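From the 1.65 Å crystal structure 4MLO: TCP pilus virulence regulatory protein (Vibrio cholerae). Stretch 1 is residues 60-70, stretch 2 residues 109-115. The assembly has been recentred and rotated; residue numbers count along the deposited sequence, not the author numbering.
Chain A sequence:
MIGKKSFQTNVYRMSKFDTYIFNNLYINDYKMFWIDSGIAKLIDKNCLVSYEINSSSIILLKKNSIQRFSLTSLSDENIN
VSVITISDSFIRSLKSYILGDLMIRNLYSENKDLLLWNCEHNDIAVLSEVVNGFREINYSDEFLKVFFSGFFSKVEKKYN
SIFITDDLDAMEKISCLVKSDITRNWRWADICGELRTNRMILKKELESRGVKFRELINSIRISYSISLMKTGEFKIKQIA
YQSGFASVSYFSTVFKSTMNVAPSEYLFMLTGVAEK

Stretch 1 (60-70) LLKKNSIQRFS
Stretch 2, residues 109-115: SENKDLL

The contact is a short antiparallel β-sheet pairing, extended past its end by a polar cluster in which Lys62, Ser65 and Gln67 gather around Asp113. Register follows from the CA-CA distances: Leu60 CA to Leu115 CA is 5.0 Å, Leu61 CA to Leu114 CA is 4.9 Å, and Lys62 CA to Asp113 CA is 5.1 Å. Leu60 and Leu115 form the hydrogen-bonded pair, with Leu60 N to Leu115 O at 2.7 Å (N-H...O angle 170°) and Leu115 N to Leu60 O at 2.9 Å (164°). Leu61 and Leu114 form the next, non-hydrogen-bonded pair, and the ladder closes with Lys62 N donating to Asp113 O at 3.1 Å (162°). Between these bonds lie two CA-H...O contacts, Leu114 CA to Leu60 O at 3.4 Å and Leu61 CA to Asp113 O at 3.6 Å.

The strand backbones are extended, with phi/psi of -110/133 at Leu60, -117/128 at Leu61, -135/116 at Leu114 and -124/145 at Leu115. Side chains therefore alternate between faces. Leu60 (chi1 m, chi2 p) and Leu115 (m, t) share one, with Leu60 CB 4.4 Å from Leu115 CB. Leu61 (m, t) and Leu114 (t, t; chi2 159°) share the other, where Leu61 CD2 lies 3.6 Å from Leu114 CG. Phe69 (chi1 71°, chi2 -90°) adds to this apolar packing, its CD1 4.3 Å from Leu114 CD1 in an oblique approach.

Stretch 1 then bends through a type II turn from Lys62 to Ser65, with Lys63 at -59/140 and Asn64 at 74/9; Ser65 N bonds to Lys62 O at 3.2 Å. Ser65 (chi1 p) also gives its OG to Lys62 O at 2.6 Å, while Ser65 OG accepts from Gln67 NE2 at 2.9 Å. Gln67 (m, m; chi3 -21°) starts sideways, but its end comes nearer stretch 2, and Gln67 NE2 also donates to Asp113 O at 3.1 Å (135°). That carbonyl thus accepts from both backbone and side chain, so the strand that follows the turn is joined, through Gln67, to the same carbonyl that Lys62 N binds just past the paired strands.

Asp113 (phi/psi -107/-14; chi1 m, chi2 150°) packs against the last residue of the turn, its CG 3.5 Å from Ser65 CB. Lys62 (t, t, m, t) points toward stretch 2 and makes a long salt bridge, Lys62 NZ to Asp113 OD2 at 3.8 Å, a charge attraction without close contact. One water accepts from Lys62 NZ at 3.1 Å and donates to Lys112 O at 2.9 Å; a second accepts from Ile66 N at 2.9 Å and donates to Asp113 OD1 at 2.6 Å. Lys112 is modelled only to CB. In all, 468 Å² is buried, summed over both sides.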

# COMPACT_ATOMS: atom_id res chain seq x y z
N LEU A 60 0.88 8.75 1.24
CA LEU A 60 -0.29 7.90 1.09
C LEU A 60 -0.11 7.07 -0.17
O LEU A 60 0.15 7.62 -1.24
CB LEU A 60 -1.55 8.75 0.98
CG LEU A 60 -1.90 9.60 2.20
CD1 LEU A 60 -1.18 10.96 2.17
CD2 LEU A 60 -3.39 9.78 2.32
N LEU A 61 -0.38 5.77 -0.06
CA LEU A 61 -0.27 4.86 -1.20
C LEU A 61 -1.65 4.29 -1.51
O LEU A 61 -2.33 3.75 -0.62
CB LEU A 61 0.72 3.72 -0.94
CG LEU A 61 2.16 4.14 -0.55
CD1 LEU A 61 3.00 2.91 -0.32
CD2 LEU A 61 2.77 5.00 -1.63
N LYS A 62 -2.06 4.40 -2.77
CA LYS A 62 -3.42 4.01 -3.16
C LYS A 62 -3.53 2.50 -3.31
O LYS A 62 -2.65 1.83 -3.86
CB LYS A 62 -3.80 4.69 -4.48
CG LYS A 62 -5.25 4.52 -4.80
CD LYS A 62 -5.55 4.93 -6.22
CE LYS A 62 -5.18 6.34 -6.46
NZ LYS A 62 -5.67 6.74 -7.81
N LYS A 63 -4.65 1.96 -2.84
CA LYS A 63 -4.92 0.54 -3.00
C LYS A 63 -4.95 0.18 -4.47
O LYS A 63 -5.44 0.95 -5.30
CB LYS A 63 -6.27 0.20 -2.36
CG LYS A 63 -6.56 -1.28 -2.33
CD LYS A 63 -7.97 -1.59 -1.81
CE LYS A 63 -8.19 -3.09 -1.81
NZ LYS A 63 -9.59 -3.49 -1.50
N ASN A 64 -4.39 -0.99 -4.77
CA ASN A 64 -4.29 -1.61 -6.11
C ASN A 64 -3.27 -0.92 -6.99
O ASN A 64 -3.17 -1.23 -8.17
CB ASN A 64 -5.64 -1.67 -6.83
CG ASN A 64 -6.61 -2.58 -6.14
OD1 ASN A 64 -6.25 -3.63 -5.62
ND2 ASN A 64 -7.87 -2.16 -6.08
N SER A 65 -2.47 -0.01 -6.44
CA SER A 65 -1.42 0.56 -7.24
C SER A 65 -0.22 -0.39 -7.26
O SER A 65 -0.09 -1.28 -6.42
CB SER A 65 -1.00 1.93 -6.70
OG SER A 65 -0.49 1.85 -5.37
N ILE A 66 0.66 -0.18 -8.22
CA ILE A 66 1.91 -0.93 -8.36
C ILE A 66 3.03 0.08 -8.22
O ILE A 66 3.26 0.90 -9.13
CB ILE A 66 1.99 -1.68 -9.69
CG1 ILE A 66 0.87 -2.70 -9.83
CG2 ILE A 66 3.37 -2.35 -9.85
CD1 ILE A 66 0.85 -3.76 -8.78
N GLN A 67 3.73 0.03 -7.09
CA GLN A 67 4.69 1.06 -6.72
C GLN A 67 6.12 0.73 -7.13
O GLN A 67 6.55 -0.43 -7.09
CB GLN A 67 4.63 1.29 -5.22
CG GLN A 67 3.27 1.79 -4.70
CD GLN A 67 3.01 3.23 -5.07
OE1 GLN A 67 3.93 3.99 -5.34
NE2 GLN A 67 1.73 3.64 -5.01
N ARG A 68 6.84 1.78 -7.54
CA ARG A 68 8.29 1.72 -7.79
C ARG A 68 8.92 2.95 -7.16
O ARG A 68 8.87 4.03 -7.75
CB ARG A 68 8.59 1.68 -9.28
CG ARG A 68 7.99 0.50 -9.99
CD ARG A 68 8.12 0.60 -11.51
NE ARG A 68 7.31 -0.42 -12.12
CZ ARG A 68 6.05 -0.28 -12.53
NH1 ARG A 68 5.42 0.88 -12.46
NH2 ARG A 68 5.44 -1.32 -13.05
N PHE A 69 9.54 2.79 -6.00
CA PHE A 69 10.11 3.94 -5.31
C PHE A 69 11.19 3.48 -4.37
O PHE A 69 11.28 2.29 -4.03
CB PHE A 69 9.05 4.77 -4.57
CG PHE A 69 8.47 4.11 -3.33
CD1 PHE A 69 7.35 3.31 -3.44
CD2 PHE A 69 8.99 4.35 -2.06
CE1 PHE A 69 6.78 2.74 -2.32
CE2 PHE A 69 8.43 3.78 -0.94
CZ PHE A 69 7.30 2.98 -1.06
N SER A 70 12.05 4.42 -4.00
CA SER A 70 13.04 4.23 -2.96
C SER A 70 12.84 5.25 -1.85
O SER A 70 12.35 6.37 -2.07
CB SER A 70 14.45 4.33 -3.52
OG SER A 70 14.67 5.63 -4.02
N SER A 109 -9.14 13.89 -11.06
CA SER A 109 -8.46 12.88 -11.88
C SER A 109 -8.13 11.64 -11.04
O SER A 109 -8.26 11.62 -9.82
CB SER A 109 -7.20 13.47 -12.50
OG SER A 109 -6.14 13.52 -11.56
N GLU A 110 -7.69 10.56 -11.71
CA GLU A 110 -7.52 9.27 -11.05
C GLU A 110 -6.14 8.67 -11.31
O GLU A 110 -5.98 7.45 -11.26
CB GLU A 110 -8.60 8.29 -11.49
CG GLU A 110 -10.01 8.78 -11.32
CD GLU A 110 -11.03 7.67 -11.50
OE1 GLU A 110 -11.78 7.70 -12.50
OE2 GLU A 110 -11.06 6.76 -10.63
N ASN A 111 -5.14 9.49 -11.57
CA ASN A 111 -3.84 8.98 -12.00
C ASN A 111 -2.84 8.81 -10.86
O ASN A 111 -2.08 7.83 -10.86
CB ASN A 111 -3.25 9.91 -13.06
CG ASN A 111 -4.14 10.02 -14.28
OD1 ASN A 111 -4.80 9.06 -14.68
ND2 ASN A 111 -4.18 11.22 -14.87
N LYS A 112 -2.83 9.71 -9.88
CA LYS A 112 -1.76 9.74 -8.89
C LYS A 112 -1.95 8.63 -7.85
O LYS A 112 -3.02 8.51 -7.24
CB LYS A 112 -1.69 11.11 -8.20
N ASP A 113 -0.89 7.83 -7.64
CA ASP A 113 -0.88 6.67 -6.75
C ASP A 113 -0.10 6.89 -5.47
O ASP A 113 -0.18 6.05 -4.55
CB ASP A 113 -0.24 5.45 -7.44
CG ASP A 113 -1.09 4.88 -8.56
OD1 ASP A 113 -0.51 4.33 -9.51
OD2 ASP A 113 -2.33 4.97 -8.48
N LEU A 114 0.70 7.94 -5.40
CA LEU A 114 1.54 8.21 -4.24
C LEU A 114 1.40 9.69 -3.94
O LEU A 114 1.74 10.54 -4.78
CB LEU A 114 3.00 7.81 -4.50
CG LEU A 114 4.00 7.93 -3.35
CD1 LEU A 114 5.21 7.04 -3.65
CD2 LEU A 114 4.48 9.35 -3.11
N LEU A 115 0.84 10.02 -2.78
CA LEU A 115 0.46 11.39 -2.45
C LEU A 115 1.15 11.78 -1.15
O LEU A 115 1.44 10.94 -0.30
CB LEU A 115 -1.06 11.53 -2.34
CG LEU A 115 -1.90 10.99 -3.52
CD1 LEU A 115 -3.38 11.16 -3.20
CD2 LEU A 115 -1.59 11.71 -4.81
O HOH W 1 -5.40 9.77 -8.22
O HOH W 2 -0.13 1.87 -10.07